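Local atomic coordinates of L-talarate/galactarate dehydratase (Salmonella typhimurium, PDB entry 2PP0), a protein that catalyses the magnesium-dependent dehydration of L-talarate and galactarate to 5-keto-4-deoxy-D-glucarate, and also epimerises L-talarate to galactarate. Residues V31-A36 against E95-L100; K55-V60 against F350-P355; G123-A128 against F283-Q288; M142-K145 against P150-K153; Q163-S168 against W250-L255. One frame throughout, in Å; residues are numbered along the deposited sequence.

Contact 1: V31-A36 against E95-L100; sequences VKLSLA and EIADNL
Val31 lays its two methyls against the end of Leu100. CG2 of Val31 is 3.8 Å from CD1 of Leu100 and 4.1 Å from CB of Leu100. CG1 of Val31 is 4.1 Å from CD1 of Leu100, so Leu100 CD1 touches both valine methyls. The two side chains cross at about a right angle. Two residues along the strand, Leu33 makes the second touch. Its CD1 lies 3.7 Å from CB of Ala97. Leu33 has CG anti to the carbonyl carbon (chi1 -55°), and chi2 is extended, which carries CD1 out to the alanine methyl. All four side chains are buried, and no hydrogen bond joins the two segments. Val31 and Leu33 share one side of strand 28-40, while Lys32 between them points away.

The chain of 95-100 leaves helix 86-96 and turns through a short 3-10 segment. Asn99 steadies this turn: its ND2 donates to O of Ile96 at 2.7 Å, and the same oxygen also accepts from N of Asn99. Ala97 and Leu100 are thereby set side by side toward the strand. Tyr90 and Ala93 of the same helix continue the apolar layer over Leu33, and Ile111 of helix 108-118 packs on Leu100. This is helix-on-sheet packing in the alpha+beta capping domain of the enolase superfamily, where helices cover one face of an antiparallel sheet.

Contact 2: K55-V60 against F350-P355; sequences KPLTEV and FEWLNP
Trp352 reaches across to strand 57-69 with the six-membered part of its indole. CD2 of Leu57 sits 4.0 Å from CZ3 and 4.0 Å from CH2 of Trp352, so one methyl straddles the outer bond of the ring. CG2 of Val60 lies farther in, 4.1 Å from CE3 of Trp352. Both methyls approach the indole obliquely.

The torsions explain the fit. Leu57 has CG anti to the backbone N (chi1 -174°), and CD2 runs on extended, anti to CA, to reach the indole. In Val60 it is CG1 that stands opposite the backbone N, and CG2, beside that nitrogen, does the touching. The Val60 and Trp352 side chains cross at about a right angle.

Phe350, two residues before the tryptophan, holds the indole from one face. Its CD2 stands 3.5 Å above the ring plane, over the centre of Trp352. A type I turn from Glu351 to Asn354 carries the tryptophan, closed by N of Asn354 to O of Glu351 at 2.9 Å. Leu38 and Val44 add apolar neighbours to the indole, and Asn6 of the second subunit packs on it as well.

The substrate-binding Lys82 also touches Trp352, and it makes a cation-pi contact with Phe350. The contact joins the N-terminal capping domain to the loop after strand 346-349 of the barrel domain. Such an interface beside the substrate pocket is characteristic of the enolase superfamily.

Contact 3: G123-A128 against F283-Q288; sequences GRSGMA and FREHEQ
Ser125 and Glu285 face each other where a loop meets a helix. OE2 of Glu285 comes 3.6 Å from CB of Ser125, while OG of Ser125 is 4.1 Å from the same oxygen. The serine thus offers its carbon rather than its hydroxyl, and no hydrogen bond joins the pair. With chi1 at 68°, OG of Ser125 is turned so that CB is left nearer to OE2. Glu285 starts with CG anti to its carbonyl carbon and runs extended beyond it, which carries the carboxylate to Ser125.

Other residues grip that carboxylate. OE1 is hydrogen-bonded to the hydroxyl of Tyr258. OE2 bonds to the hydroxyls of Ser282 and Thr281, just before the helix. The group is therefore fixed in place by partners near its own helix and by Tyr258.

Beside this pair, the guanidinium groups of Arg124 and Arg284 end near each other. NH2 of Arg284 lies at the edge of the Arg124 guanidinium, near its plane, and is 4.5 Å from NH1 of Arg124. Relative to the Arg284 guanidinium, NH1 of Arg124 lies obliquely. Both arginines are exposed.

The loop belongs to the N-terminal part of the chain and leads into helix 127-146; the helix belongs to the barrel domain. A backbone hydrogen bond between Gly126 and Thr281 makes the direct link nearby. The side chains add little bonding to it. The carboxylate touches the loop without bonding to it. The like charges of the arginines probably gain nothing from closeness, and crystal packing may influence their positions.

Contact 4: M142-K145 against P150-K153; sequences MKAK and PLAK
The end of helix 127-146 comes close to the start of helix 151-155, with CA of Ala144 and CA of Leu151 only 5.2 Å apart. These are two successive helices joined by a short loop, toward the end of the capping domain of the enolase fold. Pro150 takes the N-cap position of the second helix. A weak backbone bond from N of Lys153 to O of Pro150, 3.0 Å long, lies in its first turn.

Such a close approach suits the small side chain at its centre. Ala144 points toward the second segment, and its methyl meets backbone there rather than a side-chain end. Leu151 lies alongside; its CD1 also borders CB of Ala144, at 4.3 Å. The touching residues are buried, and no hydrogen bond crosses between the segments. Leu154, one turn on, packs on Ala144 too.

Outside the pair, Leu151 packs on His336 and Leu376. His336 ND1 also bonds to the backbone N of Ala152, which ties the first turn of this helix to helix 331-339 of the barrel domain.

Two of the lysines reach the dimer partner. Lys153 forms salt bridges with Asp104 and Asp107 of the second subunit, and Lys143 donates to the backbone oxygens of Lys153 and Leu154 of that subunit. Lys143 also bonds to O of Asn106 in its own chain. Lys145 instead makes salt bridges with Glu74 and Asp141 of its own chain. Within the contact itself, the tightest touch is CB of Ala144 on CA of Leu151 at 3.8 Å.

Contact 5: Q163-S168 against W250-L255; sequences QCYNTS and WIEEPL
Tyr165 and Trp250 both hold CG between the backbone N and the carbonyl carbon, with chi1 near 73° in each. These matching torsions swing the two rings at each other from backbones that stay far apart: the CA atoms of Tyr165 and Trp250 are 12.1 Å from one another. Strands 161-166 and 251-252 both belong to the (beta/alpha)7beta barrel of this enolase-superfamily enzyme, and the two rings meet inside it. Strand 161-166 is the first barrel strand and pairs in parallel with strand 346-349, the last.

The rings form an offset edge-to-face pair. Trp250 turns the edge of its six-membered ring to the face of Tyr165. The centroids are 5.3 Å apart and the planes stand at 85°. CH2 of Trp250 is nearest, 3.5 Å from CE2 of Tyr165. The Tyr165 hydroxyl lies at the edge of the indole, in its plane. Met224 and Trp346 also pack on both rings.

The polar ends meet at Lys195, which binds substrate. It makes a hydrogen bond with OH of Tyr165 and a salt bridge with OE1 of Glu252. Glu252 is a magnesium ligand, and its extended side chain comes alongside the indole. Gln299 also bonds to OE1. The aromatic pair lies beside the Lys195-Glu252 pair, and Tyr165 probably helps to position Lys195. OH of Tyr165 and OE1 of Glu252 are not bonded directly, being 4.3 Å apart. That same OE1 receives a weak hydrogen bond from NE1 of Trp250, at 3.3 Å with an N-H...O angle of 138°.

Overall arrangement
Contacts 2 and 5 lie nearest the active site, their centres about 17 Å apart. They touch: OE1 of Glu351 is 2.6 Å from OG of Ser168, a probable hydrogen bond, and Phe350 packs on Thr167. Contact 5 supplies the magnesium ligand Glu252, and contact 2 borders the substrate-binding Lys82. Contact 1 uses the same antiparallel sheet as contact 2, centres about 23 Å apart, but lies away from the active site. Contacts 3 and 4 share helix 127-146 and are about 25 Å apart between centres. Contacts 2 and 3 join the capping domain to the barrel. Contacts 4 and 5 lie on opposite sides of the chain's centre. Contacts 2, 4 and 5 reach the second subunit.

Contact 1: V31-A36 against E95-L100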
# COMPACT_ATOMS: atom_id res chain seq x y z
N VAL B 31 21.69 -15.74 -1.17
CA VAL B 31 21.40 -14.91 -0.00
C VAL B 31 22.54 -14.99 1.00
O VAL B 31 23.06 -16.07 1.26
CB VAL B 31 20.13 -15.39 0.75
CG1 VAL B 31 19.81 -14.41 1.87
CG2 VAL B 31 18.97 -15.54 -0.20
N LYS B 32 22.92 -13.85 1.56
CA LYS B 32 23.98 -13.81 2.56
C LYS B 32 23.51 -13.03 3.79
O LYS B 32 23.09 -11.88 3.69
CB LYS B 32 25.24 -13.13 2.03
CG LYS B 32 26.36 -13.09 3.07
CD LYS B 32 27.58 -12.36 2.55
CE LYS B 32 28.67 -12.33 3.60
NZ LYS B 32 29.82 -11.51 3.16
N LEU B 33 23.58 -13.68 4.95
CA LEU B 33 23.18 -13.04 6.20
C LEU B 33 24.41 -12.77 7.03
O LEU B 33 25.35 -13.56 7.04
CB LEU B 33 22.22 -13.95 6.97
CG LEU B 33 20.97 -14.44 6.23
CD1 LEU B 33 20.18 -15.37 7.14
CD2 LEU B 33 20.12 -13.26 5.80
N SER B 34 24.41 -11.64 7.73
CA SER B 34 25.54 -11.27 8.57
C SER B 34 25.08 -10.74 9.92
O SER B 34 24.05 -10.08 10.02
CB SER B 34 26.39 -10.19 7.88
OG SER B 34 26.96 -10.66 6.67
N LEU B 35 25.85 -11.05 10.96
CA LEU B 35 25.58 -10.56 12.30
C LEU B 35 26.81 -9.75 12.66
O LEU B 35 27.90 -10.29 12.80
CB LEU B 35 25.40 -11.70 13.31
CG LEU B 35 25.30 -11.20 14.76
CD1 LEU B 35 24.14 -10.22 14.88
CD2 LEU B 35 25.12 -12.38 15.72
N ALA B 36 26.63 -8.44 12.79
CA ALA B 36 27.74 -7.57 13.13
C ALA B 36 27.43 -6.79 14.39
O ALA B 36 26.27 -6.70 14.80
CB ALA B 36 28.01 -6.60 11.97
N GLU B 95 17.94 -19.78 9.90
CA GLU B 95 17.17 -21.02 9.82
C GLU B 95 16.03 -21.00 8.79
O GLU B 95 15.51 -22.06 8.43
CB GLU B 95 16.63 -21.40 11.22
CG GLU B 95 15.98 -22.79 11.29
CD GLU B 95 15.66 -23.25 12.72
OE1 GLU B 95 15.57 -22.41 13.64
OE2 GLU B 95 15.46 -24.47 12.91
N ILE B 96 15.64 -19.82 8.31
CA ILE B 96 14.56 -19.70 7.33
C ILE B 96 14.97 -19.15 5.96
O ILE B 96 14.23 -19.30 4.99
CB ILE B 96 13.42 -18.78 7.85
CG1 ILE B 96 13.95 -17.37 8.08
CG2 ILE B 96 12.82 -19.35 9.14
CD1 ILE B 96 12.88 -16.35 8.47
N ALA B 97 16.14 -18.52 5.89
CA ALA B 97 16.63 -17.90 4.64
C ALA B 97 16.60 -18.78 3.38
O ALA B 97 16.31 -18.29 2.28
CB ALA B 97 18.03 -17.36 4.85
N ASP B 98 16.89 -20.06 3.55
CA ASP B 98 16.90 -21.00 2.43
C ASP B 98 15.59 -20.99 1.63
O ASP B 98 15.58 -21.29 0.44
CB ASP B 98 17.20 -22.41 2.94
CG ASP B 98 16.60 -22.66 4.31
OD1 ASP B 98 17.12 -22.10 5.31
OD2 ASP B 98 15.59 -23.40 4.38
N ASN B 99 14.49 -20.66 2.30
CA ASN B 99 13.18 -20.60 1.66
C ASN B 99 13.09 -19.58 0.53
O ASN B 99 12.18 -19.63 -0.29
CB ASN B 99 12.11 -20.28 2.71
CG ASN B 99 11.88 -21.42 3.66
OD1 ASN B 99 11.24 -22.41 3.30
ND2 ASN B 99 12.40 -21.31 4.87
N LEU B 100 14.03 -18.64 0.51
CA LEU B 100 14.06 -17.59 -0.50
C LEU B 100 14.51 -18.09 -1.88
O LEU B 100 14.14 -17.51 -2.90
CB LEU B 100 14.99 -16.46 -0.05
CG LEU B 100 14.56 -15.62 1.15
CD1 LEU B 100 15.74 -14.81 1.67
CD2 LEU B 100 13.41 -14.70 0.75

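Contact 2: K55-V60 against F350-P355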
# COMPACT_ATOMS: atom_id res chain seq x y z
N LYS B 55 21.06 -1.72 31.82
CA LYS B 55 22.46 -1.33 31.92
C LYS B 55 22.76 -0.43 30.73
O LYS B 55 22.09 -0.52 29.70
CB LYS B 55 23.36 -2.56 31.85
CG LYS B 55 23.28 -3.48 33.06
CD LYS B 55 23.76 -2.75 34.30
CE LYS B 55 23.83 -3.68 35.51
NZ LYS B 55 24.26 -2.94 36.73
N PRO B 56 23.77 0.44 30.85
CA PRO B 56 24.10 1.32 29.73
C PRO B 56 24.35 0.52 28.45
O PRO B 56 24.82 -0.62 28.49
CB PRO B 56 25.35 2.05 30.21
CG PRO B 56 25.11 2.15 31.70
CD PRO B 56 24.59 0.75 32.03
N LEU B 57 24.01 1.13 27.31
CA LEU B 57 24.19 0.51 26.00
C LEU B 57 25.64 0.70 25.56
O LEU B 57 26.18 1.80 25.68
CB LEU B 57 23.25 1.18 24.99
CG LEU B 57 23.19 0.58 23.59
CD1 LEU B 57 22.62 -0.83 23.67
CD2 LEU B 57 22.30 1.46 22.70
N THR B 58 26.27 -0.35 25.06
CA THR B 58 27.66 -0.27 24.64
C THR B 58 27.92 -0.75 23.22
O THR B 58 29.05 -0.66 22.72
CB THR B 58 28.57 -1.06 25.59
OG1 THR B 58 28.18 -2.44 25.59
CG2 THR B 58 28.47 -0.51 27.00
N GLU B 59 26.89 -1.26 22.56
CA GLU B 59 27.03 -1.74 21.19
C GLU B 59 25.65 -1.97 20.60
O GLU B 59 24.66 -2.03 21.32
CB GLU B 59 27.84 -3.04 21.15
CG GLU B 59 27.13 -4.23 21.79
CD GLU B 59 27.89 -5.53 21.63
OE1 GLU B 59 28.97 -5.52 20.99
OE2 GLU B 59 27.42 -6.57 22.14
N VAL B 60 25.60 -2.10 19.27
CA VAL B 60 24.34 -2.36 18.59
C VAL B 60 24.50 -3.54 17.66
O VAL B 60 25.42 -3.57 16.83
CB VAL B 60 23.88 -1.13 17.76
CG1 VAL B 60 22.55 -1.44 17.07
CG2 VAL B 60 23.73 0.08 18.66
N PHE B 350 20.82 9.92 14.35
CA PHE B 350 21.85 9.26 15.14
C PHE B 350 22.99 9.13 14.12
O PHE B 350 22.73 8.94 12.93
CB PHE B 350 21.45 7.85 15.57
CG PHE B 350 20.48 7.78 16.71
CD1 PHE B 350 19.12 7.96 16.50
CD2 PHE B 350 20.92 7.48 18.00
CE1 PHE B 350 18.21 7.83 17.55
CE2 PHE B 350 20.02 7.35 19.06
CZ PHE B 350 18.66 7.52 18.83
N GLU B 351 24.23 9.21 14.57
CA GLU B 351 25.36 9.06 13.66
C GLU B 351 25.89 7.63 13.76
O GLU B 351 26.73 7.21 12.96
CB GLU B 351 26.48 10.04 14.03
CG GLU B 351 27.09 9.81 15.41
CD GLU B 351 26.40 10.60 16.51
OE1 GLU B 351 25.15 10.64 16.55
OE2 GLU B 351 27.11 11.18 17.36
N TRP B 352 25.38 6.90 14.74
CA TRP B 352 25.79 5.53 15.01
C TRP B 352 26.01 4.62 13.81
O TRP B 352 27.02 3.92 13.75
CB TRP B 352 24.77 4.87 15.94
CG TRP B 352 24.62 5.54 17.27
CD1 TRP B 352 25.28 6.66 17.71
CD2 TRP B 352 23.74 5.15 18.33
NE1 TRP B 352 24.86 6.98 18.99
CE2 TRP B 352 23.92 6.07 19.39
CE3 TRP B 352 22.83 4.10 18.49
CZ2 TRP B 352 23.21 5.98 20.59
CZ3 TRP B 352 22.12 4.01 19.68
CH2 TRP B 352 22.32 4.94 20.72
N LEU B 353 25.08 4.63 12.87
CA LEU B 353 25.18 3.76 11.71
C LEU B 353 26.00 4.31 10.54
O LEU B 353 26.27 3.58 9.58
CB LEU B 353 23.78 3.38 11.22
CG LEU B 353 22.83 2.82 12.29
CD1 LEU B 353 21.52 2.40 11.65
CD2 LEU B 353 23.48 1.64 13.00
N ASN B 354 26.39 5.58 10.61
CA ASN B 354 27.16 6.20 9.52
C ASN B 354 28.29 5.33 8.98
O ASN B 354 28.41 5.15 7.77
CB ASN B 354 27.74 7.55 9.95
CG ASN B 354 26.69 8.63 10.07
OD1 ASN B 354 25.58 8.49 9.54
ND2 ASN B 354 27.03 9.72 10.76
N PRO B 355 29.15 4.78 9.86
CA PRO B 355 30.26 3.94 9.42
C PRO B 355 29.93 2.61 8.73
O PRO B 355 30.80 1.98 8.15
CB PRO B 355 31.09 3.75 10.69
CG PRO B 355 30.06 3.85 11.78
CD PRO B 355 29.20 4.99 11.32

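Contact 3: G123-A128 against F283-Q288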
# COMPACT_ATOMS: atom_id res chain seq x y z
N GLY B 123 5.45 -17.44 16.01
CA GLY B 123 4.64 -16.24 15.88
C GLY B 123 4.67 -15.33 14.67
O GLY B 123 5.36 -15.57 13.67
N ARG B 124 3.90 -14.25 14.77
CA ARG B 124 3.78 -13.25 13.72
C ARG B 124 4.10 -11.86 14.26
O ARG B 124 3.69 -10.86 13.69
CB ARG B 124 2.37 -13.28 13.13
CG ARG B 124 1.98 -14.64 12.57
CD ARG B 124 0.62 -14.61 11.87
NE ARG B 124 0.14 -15.96 11.61
CZ ARG B 124 -1.06 -16.25 11.12
NH1 ARG B 124 -1.92 -15.28 10.82
NH2 ARG B 124 -1.42 -17.52 10.93
N SER B 125 4.83 -11.82 15.37
CA SER B 125 5.25 -10.57 15.97
C SER B 125 6.52 -10.86 16.74
O SER B 125 6.86 -12.02 16.96
CB SER B 125 4.18 -10.04 16.94
OG SER B 125 4.07 -10.88 18.07
N GLY B 126 7.23 -9.81 17.14
CA GLY B 126 8.44 -10.02 17.91
C GLY B 126 9.70 -10.36 17.14
O GLY B 126 9.83 -10.06 15.94
N MET B 127 10.62 -11.03 17.83
CA MET B 127 11.91 -11.40 17.27
C MET B 127 11.88 -12.12 15.93
O MET B 127 12.74 -11.87 15.09
CB MET B 127 12.70 -12.22 18.30
CG MET B 127 14.23 -12.14 18.13
SD MET B 127 15.13 -12.79 19.58
CE MET B 127 14.42 -14.39 19.59
N ALA B 128 10.93 -13.01 15.72
CA ALA B 128 10.88 -13.73 14.45
C ALA B 128 10.59 -12.82 13.24
O ALA B 128 11.17 -13.03 12.18
CB ALA B 128 9.85 -14.86 14.52
N PHE B 283 2.52 -4.93 13.28
CA PHE B 283 1.43 -4.08 12.85
C PHE B 283 0.33 -4.17 13.90
O PHE B 283 -0.19 -3.17 14.38
CB PHE B 283 0.88 -4.56 11.51
CG PHE B 283 -0.46 -3.98 11.17
CD1 PHE B 283 -0.56 -2.73 10.58
CD2 PHE B 283 -1.63 -4.67 11.50
CE1 PHE B 283 -1.81 -2.16 10.31
CE2 PHE B 283 -2.88 -4.12 11.23
CZ PHE B 283 -2.97 -2.86 10.63
N ARG B 284 -0.03 -5.40 14.27
CA ARG B 284 -1.09 -5.61 15.25
C ARG B 284 -0.92 -4.83 16.55
O ARG B 284 -1.90 -4.33 17.09
CB ARG B 284 -1.25 -7.11 15.55
CG ARG B 284 -1.86 -7.88 14.38
CD ARG B 284 -2.54 -9.17 14.83
NE ARG B 284 -3.18 -9.86 13.72
CZ ARG B 284 -2.52 -10.53 12.77
NH1 ARG B 284 -1.20 -10.61 12.80
NH2 ARG B 284 -3.19 -11.12 11.79
N GLU B 285 0.30 -4.73 17.05
CA GLU B 285 0.54 -3.98 18.28
C GLU B 285 0.27 -2.50 18.05
O GLU B 285 -0.38 -1.84 18.86
CB GLU B 285 1.97 -4.20 18.76
CG GLU B 285 2.24 -5.64 19.19
CD GLU B 285 3.72 -5.95 19.28
OE1 GLU B 285 4.41 -5.37 20.14
OE2 GLU B 285 4.18 -6.79 18.48
N HIS B 286 0.78 -1.98 16.94
CA HIS B 286 0.56 -0.58 16.62
C HIS B 286 -0.92 -0.30 16.41
O HIS B 286 -1.41 0.76 16.78
CB HIS B 286 1.34 -0.19 15.35
CG HIS B 286 2.71 0.34 15.63
ND1 HIS B 286 3.84 -0.43 15.50
CD2 HIS B 286 3.13 1.56 16.05
CE1 HIS B 286 4.90 0.29 15.84
NE2 HIS B 286 4.49 1.50 16.17
N GLU B 287 -1.62 -1.26 15.82
CA GLU B 287 -3.04 -1.12 15.56
C GLU B 287 -3.83 -0.93 16.85
O GLU B 287 -4.73 -0.09 16.91
CB GLU B 287 -3.56 -2.35 14.80
CG GLU B 287 -5.05 -2.31 14.52
CD GLU B 287 -5.51 -3.53 13.76
OE1 GLU B 287 -5.13 -4.65 14.15
OE2 GLU B 287 -6.26 -3.37 12.78
N GLN B 288 -3.50 -1.71 17.87
CA GLN B 288 -4.20 -1.58 19.15
C GLN B 288 -3.98 -0.19 19.73
O GLN B 288 -4.91 0.39 20.31
CB GLN B 288 -3.73 -2.65 20.13
CG GLN B 288 -4.20 -4.05 19.78
CD GLN B 288 -5.72 -4.14 19.66
OE1 GLN B 288 -6.45 -3.97 20.65
NE2 GLN B 288 -6.21 -4.40 18.45

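Contact 4: M142-K145 against P150-K153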
# COMPACT_ATOMS: atom_id res chain seq x y z
N MET B 142 15.78 -3.99 -3.64
CA MET B 142 15.95 -4.58 -4.96
C MET B 142 14.88 -4.10 -5.94
O MET B 142 15.20 -3.71 -7.07
CB MET B 142 15.89 -6.12 -4.87
CG MET B 142 16.02 -6.83 -6.23
SD MET B 142 15.83 -8.64 -6.21
CE MET B 142 17.43 -9.06 -5.58
N LYS B 143 13.62 -4.11 -5.52
CA LYS B 143 12.55 -3.68 -6.41
C LYS B 143 12.71 -2.23 -6.85
O LYS B 143 12.45 -1.90 -8.01
CB LYS B 143 11.17 -3.87 -5.76
CG LYS B 143 10.04 -3.42 -6.66
CD LYS B 143 8.66 -3.82 -6.15
CE LYS B 143 8.42 -5.31 -6.30
NZ LYS B 143 7.00 -5.64 -5.99
N ALA B 144 13.14 -1.36 -5.94
CA ALA B 144 13.34 0.05 -6.26
C ALA B 144 14.47 0.17 -7.28
O ALA B 144 14.33 0.88 -8.28
CB ALA B 144 13.70 0.84 -5.00
N LYS B 145 15.57 -0.53 -7.03
CA LYS B 145 16.71 -0.52 -7.94
C LYS B 145 16.30 -1.04 -9.31
O LYS B 145 16.77 -0.56 -10.34
CB LYS B 145 17.86 -1.36 -7.38
CG LYS B 145 18.53 -0.73 -6.17
CD LYS B 145 19.56 -1.66 -5.54
CE LYS B 145 20.31 -0.96 -4.41
NZ LYS B 145 21.17 -1.90 -3.63
N PRO B 150 15.04 5.78 -6.28
CA PRO B 150 15.37 5.74 -4.86
C PRO B 150 14.10 5.08 -4.29
O PRO B 150 13.04 5.16 -4.90
CB PRO B 150 15.44 7.22 -4.49
CG PRO B 150 15.95 7.85 -5.76
CD PRO B 150 15.14 7.15 -6.82
N LEU B 151 14.19 4.42 -3.14
CA LEU B 151 13.01 3.75 -2.59
C LEU B 151 11.80 4.66 -2.43
O LEU B 151 10.67 4.28 -2.75
CB LEU B 151 13.34 3.10 -1.24
CG LEU B 151 12.14 2.49 -0.50
CD1 LEU B 151 11.53 1.37 -1.32
CD2 LEU B 151 12.62 1.94 0.85
N ALA B 152 12.03 5.87 -1.92
CA ALA B 152 10.95 6.83 -1.71
C ALA B 152 10.14 7.08 -2.98
O ALA B 152 8.93 7.28 -2.93
CB ALA B 152 11.53 8.15 -1.19
N LYS B 153 10.82 7.06 -4.13
CA LYS B 153 10.17 7.29 -5.41
C LYS B 153 9.39 6.07 -5.86
O LYS B 153 8.34 6.20 -6.49
CB LYS B 153 11.20 7.69 -6.46
CG LYS B 153 11.78 9.07 -6.19
CD LYS B 153 10.71 10.15 -6.33
CE LYS B 153 11.27 11.52 -6.02
NZ LYS B 153 10.26 12.59 -6.30

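Contact 5: Q163-S168 against W250-L255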
# COMPACT_ATOMS: atom_id res chain seq x y z
N GLN B 163 12.08 16.89 7.64
CA GLN B 163 12.52 17.63 8.83
C GLN B 163 13.28 16.62 9.69
O GLN B 163 12.81 15.50 9.87
CB GLN B 163 11.33 18.12 9.66
CG GLN B 163 10.38 19.06 8.99
CD GLN B 163 9.21 19.38 9.90
OE1 GLN B 163 8.46 18.49 10.31
NE2 GLN B 163 9.05 20.66 10.22
N CYS B 164 14.41 17.02 10.24
CA CYS B 164 15.22 16.11 11.05
C CYS B 164 15.62 16.71 12.40
O CYS B 164 15.98 17.88 12.48
CB CYS B 164 16.47 15.73 10.24
SG CYS B 164 17.47 14.39 10.91
N TYR B 165 15.54 15.89 13.45
CA TYR B 165 15.93 16.32 14.79
C TYR B 165 17.01 15.37 15.30
O TYR B 165 17.10 14.22 14.84
CB TYR B 165 14.71 16.33 15.73
CG TYR B 165 14.22 14.96 16.17
CD1 TYR B 165 14.77 14.32 17.28
CD2 TYR B 165 13.20 14.31 15.48
CE1 TYR B 165 14.32 13.06 17.69
CE2 TYR B 165 12.74 13.06 15.87
CZ TYR B 165 13.30 12.44 16.98
OH TYR B 165 12.85 11.20 17.37
N ASN B 166 17.86 15.83 16.21
CA ASN B 166 18.91 14.96 16.74
C ASN B 166 18.57 14.42 18.12
O ASN B 166 17.97 15.11 18.94
CB ASN B 166 20.25 15.69 16.80
CG ASN B 166 21.31 14.88 17.54
OD1 ASN B 166 21.34 14.86 18.77
ND2 ASN B 166 22.16 14.19 16.80
N THR B 167 18.96 13.17 18.36
CA THR B 167 18.72 12.49 19.64
C THR B 167 20.04 12.16 20.34
O THR B 167 20.14 12.22 21.57
CB THR B 167 17.94 11.17 19.42
OG1 THR B 167 16.60 11.48 19.01
CG2 THR B 167 17.89 10.34 20.70
N SER B 168 21.05 11.80 19.54
CA SER B 168 22.38 11.44 20.03
C SER B 168 22.96 12.37 21.10
O SER B 168 23.56 11.90 22.07
CB SER B 168 23.36 11.37 18.87
OG SER B 168 23.06 10.30 18.00
N TRP B 250 6.54 17.48 20.92
CA TRP B 250 5.87 16.30 21.48
C TRP B 250 6.53 15.77 22.75
O TRP B 250 7.65 16.15 23.09
CB TRP B 250 5.81 15.17 20.43
CG TRP B 250 7.11 14.45 20.14
CD1 TRP B 250 7.92 13.79 21.04
CD2 TRP B 250 7.73 14.27 18.86
NE1 TRP B 250 8.99 13.22 20.39
CE2 TRP B 250 8.90 13.50 19.05
CE3 TRP B 250 7.40 14.69 17.56
CZ2 TRP B 250 9.75 13.14 18.00
CZ3 TRP B 250 8.25 14.33 16.51
CH2 TRP B 250 9.41 13.57 16.74
N ILE B 251 5.81 14.92 23.46
CA ILE B 251 6.31 14.26 24.67
C ILE B 251 6.26 12.79 24.29
O ILE B 251 5.18 12.23 24.09
CB ILE B 251 5.41 14.51 25.90
CG1 ILE B 251 5.43 16.00 26.27
CG2 ILE B 251 5.89 13.67 27.08
CD1 ILE B 251 4.40 16.39 27.31
N GLU B 252 7.42 12.17 24.17
CA GLU B 252 7.50 10.78 23.74
C GLU B 252 7.57 9.77 24.87
O GLU B 252 8.18 10.01 25.90
CB GLU B 252 8.72 10.63 22.82
CG GLU B 252 8.91 9.25 22.23
CD GLU B 252 10.09 9.21 21.27
OE1 GLU B 252 10.54 10.31 20.86
OE2 GLU B 252 10.56 8.11 20.92
N GLU B 253 6.93 8.63 24.65
CA GLU B 253 6.92 7.54 25.62
C GLU B 253 6.86 7.97 27.08
O GLU B 253 7.76 7.67 27.87
CB GLU B 253 8.14 6.65 25.41
CG GLU B 253 8.08 5.83 24.14
CD GLU B 253 8.87 4.55 24.24
OE1 GLU B 253 10.11 4.62 24.36
OE2 GLU B 253 8.25 3.46 24.20
N PRO B 254 5.79 8.68 27.48
CA PRO B 254 5.71 9.10 28.88
C PRO B 254 5.43 7.91 29.80
O PRO B 254 5.78 7.94 30.98
CB PRO B 254 4.59 10.13 28.87
CG PRO B 254 3.69 9.64 27.76
CD PRO B 254 4.69 9.27 26.69
N LEU B 255 4.81 6.87 29.25
CA LEU B 255 4.45 5.68 30.03
C LEU B 255 4.89 4.37 29.36
O LEU B 255 5.51 4.38 28.29
CB LEU B 255 2.93 5.63 30.21
CG LEU B 255 2.26 6.90 30.74
CD1 LEU B 255 0.77 6.85 30.41
CD2 LEU B 255 2.49 7.03 32.23